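Local atomic coordinates of beta-phenylalanine aminotransferase (Variovorax paradoxus, PDB entry 4AO9), a protein that probably transfers the amino group of beta-phenylalanine to a keto acid acceptor, using pyridoxal-5'-phosphate as cofactor. Residues K287-G290 and S294-A297. Sequence-based numbering, arbitrary orientation.
Sequences KYIG and SFGA. With PLP (pyridoxal-5'-phosphate), chain C.
Phe295 lays one face of its ring against the backbone of Ile289 and Gly290, with CG anti to the backbone N (chi1 175°) directing the ring at the 3-10 turn. Its CB starts the contact 3.6 Å from Gly290 CA; glycine suits this place because a side chain there would run into that CB. Next, CG lies 3.6 Å from Gly290 N, which sits above the ring plane, offset toward the rim, while the carbonyl carbon of Ile289 stands over the ring centre. Farther out, CE2 meets Ile289 CB at 3.4 Å, and at the tip the CG2 methyl of beta-branched Ile289 sits above the CE2-CZ rim, on the same face as the backbone. Ile136 of helix 129-139 packs on both side chains. With only the methyl of an alanine here, a gap would probably open against Ile289 and Gly290, and the Ile289 methyl would lose this apolar contact. One water accepts from Lys287 N (2.7 Å) and donates to Phe295 O and PLP O3P, tying both segments to the phosphate. The long chain of Lys287 ends in a primary amine that can reach PLP C4A, and NZ is covalently bonded to it, consistent with the internal aldimine (Schiff base) characteristic of class-III, fold-type I aminotransferases, on the loop joining antiparallel neighbours 282-286 and 296-300 of the seven-stranded sheet.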
ATOM      1  N   LYS A 287      -3.443   9.632  -3.515  1.00  9.79           N
ATOM      2  CA  LYS A 287      -3.567  10.734  -2.534  1.00 11.17           C
ATOM      3  C   LYS A 287      -5.067  11.060  -2.242  1.00 12.02           C
ATOM      4  O   LYS A 287      -5.770  10.220  -1.674  1.00 14.20           O
ATOM      5  CB  LYS A 287      -2.629  11.894  -2.916  1.00 11.66           C
ATOM      6  CG  LYS A 287      -1.188  11.394  -2.595  1.00 13.27           C
ATOM      7  CD  LYS A 287      -0.182  12.532  -2.534  1.00 14.89           C
ATOM      8  CE  LYS A 287       1.256  12.087  -2.228  1.00 14.63           C
ATOM      9  NZ  LYS A 287       2.030  11.957  -3.485  1.00 15.76           N
ATOM     10  N   TYR A 288      -5.560  12.227  -2.633  1.00 11.48           N
ATOM     11  CA  TYR A 288      -6.885  12.683  -2.174  1.00 11.84           C
ATOM     12  C   TYR A 288      -8.094  11.884  -2.673  1.00 12.07           C
ATOM     13  O   TYR A 288      -9.194  12.017  -2.135  1.00 12.39           O
ATOM     14  CB  TYR A 288      -7.090  14.151  -2.571  1.00 11.40           C
ATOM     15  CG  TYR A 288      -7.364  14.279  -4.058  1.00 12.32           C
ATOM     16  CD1 TYR A 288      -6.315  14.257  -4.978  1.00 14.01           C
ATOM     17  CD2 TYR A 288      -8.673  14.366  -4.549  1.00 12.70           C
ATOM     18  CE1 TYR A 288      -6.556  14.330  -6.336  1.00 13.84           C
ATOM     19  CE2 TYR A 288      -8.925  14.451  -5.919  1.00 12.39           C
ATOM     20  CZ  TYR A 288      -7.853  14.437  -6.799  1.00 13.12           C
ATOM     21  OH  TYR A 288      -8.100  14.489  -8.146  1.00 12.94           O
ATOM     22  N   ILE A 289      -7.914  11.090  -3.724  1.00 12.25           N
ATOM     23  CA  ILE A 289      -9.040  10.379  -4.323  1.00 13.00           C
ATOM     24  C   ILE A 289      -9.707   9.402  -3.340  1.00 13.24           C
ATOM     25  O   ILE A 289     -10.899   9.133  -3.454  1.00 14.55           O
ATOM     26  CB  ILE A 289      -8.640   9.706  -5.674  1.00 12.89           C
ATOM     27  CG1 ILE A 289      -8.192  10.754  -6.709  1.00 15.36           C
ATOM     28  CG2 ILE A 289      -9.780   8.868  -6.231  1.00 12.63           C
ATOM     29  CD1 ILE A 289      -9.324  11.401  -7.506  1.00 18.90           C
ATOM     30  N   GLY A 290      -8.949   8.904  -2.354  1.00 12.57           N
ATOM     31  CA  GLY A 290      -9.505   8.046  -1.315  1.00 12.57           C
ATOM     32  C   GLY A 290     -10.100   8.762  -0.115  1.00 12.59           C
ATOM     33  O   GLY A 290     -10.288   8.151   0.930  1.00 11.84           O
ATOM     34  N   SER A 294      -6.092   5.571   2.960  1.00 12.35           N
ATOM     35  CA  SER A 294      -5.130   4.840   2.119  1.00 12.24           C
ATOM     36  C   SER A 294      -5.766   4.522   0.777  1.00 11.40           C
ATOM     37  O   SER A 294      -6.895   4.020   0.719  1.00 11.78           O
ATOM     38  CB  SER A 294      -4.733   3.528   2.790  1.00 12.67           C
ATOM     39  OG  SER A 294      -5.860   2.672   2.917  1.00 16.13           O
ATOM     40  N   PHE A 295      -5.066   4.836  -0.307  1.00 10.15           N
ATOM     41  CA  PHE A 295      -5.679   4.704  -1.626  1.00  9.04           C
ATOM     42  C   PHE A 295      -4.680   4.809  -2.759  1.00  8.22           C
ATOM     43  O   PHE A 295      -3.719   5.584  -2.672  1.00  8.85           O
ATOM     44  CB  PHE A 295      -6.718   5.824  -1.822  1.00  9.49           C
ATOM     45  CG  PHE A 295      -7.321   5.846  -3.192  1.00 10.24           C
ATOM     46  CD1 PHE A 295      -8.443   5.074  -3.467  1.00 10.97           C
ATOM     47  CD2 PHE A 295      -6.765   6.624  -4.210  1.00 11.12           C
ATOM     48  CE1 PHE A 295      -8.998   5.061  -4.738  1.00 12.93           C
ATOM     49  CE2 PHE A 295      -7.303   6.594  -5.499  1.00 13.28           C
ATOM     50  CZ  PHE A 295      -8.425   5.820  -5.749  1.00 13.17           C
ATOM     51  N   GLY A 296      -4.930   4.038  -3.820  1.00  7.14           N
ATOM     52  CA  GLY A 296      -4.369   4.303  -5.146  1.00  6.42           C
ATOM     53  C   GLY A 296      -5.281   3.656  -6.176  1.00  6.42           C
ATOM     54  O   GLY A 296      -6.183   2.877  -5.829  1.00  6.96           O
ATOM     55  N   ALA A 297      -5.079   3.991  -7.446  1.00  6.51           N
ATOM     56  CA  ALA A 297      -5.789   3.291  -8.533  1.00  6.36           C
ATOM     57  C   ALA A 297      -4.966   3.361  -9.796  1.00  6.90           C
ATOM     58  O   ALA A 297      -4.208   4.299 -10.006  1.00  6.81           O
ATOM     59  CB  ALA A 297      -7.199   3.882  -8.782  1.00  7.49           C
TER
HETATM   60  N1  PLP C1267       3.426   9.489  -7.701  1.00  8.34           N
HETATM   61  C2  PLP C1267       3.302  10.784  -7.411  1.00  8.62           C
HETATM   62  C2A PLP C1267       3.399  11.772  -8.575  1.00 10.22           C
HETATM   63  C3  PLP C1267       3.078  11.196  -6.094  1.00 10.24           C
HETATM   64  O3  PLP C1267       2.958  12.413  -5.863  1.00 13.15           O
HETATM   65  C4  PLP C1267       2.984  10.269  -5.042  1.00 10.83           C
HETATM   66  C4A PLP C1267       2.715  10.667  -3.577  1.00 14.84           C
HETATM   67  C5  PLP C1267       3.157   8.914  -5.404  1.00  8.01           C
HETATM   68  C6  PLP C1267       3.375   8.565  -6.737  1.00  8.33           C
HETATM   69  C5A PLP C1267       3.103   7.793  -4.350  1.00  9.58           C
HETATM   70  O4P PLP C1267       1.910   7.601  -3.713  1.00  8.23           O
HETATM   71  P   PLP C1267       1.949   6.866  -2.280  1.00  9.08           P
HETATM   72  O1P PLP C1267       2.743   7.808  -1.297  1.00  9.42           O
HETATM   73  O2P PLP C1267       2.703   5.497  -2.429  1.00  9.24           O
HETATM   74  O3P PLP C1267       0.521   6.639  -1.913  1.00  9.12           O
HETATM   75  O   HOH W   1      -1.826   7.622  -2.903  1.00 13.53           O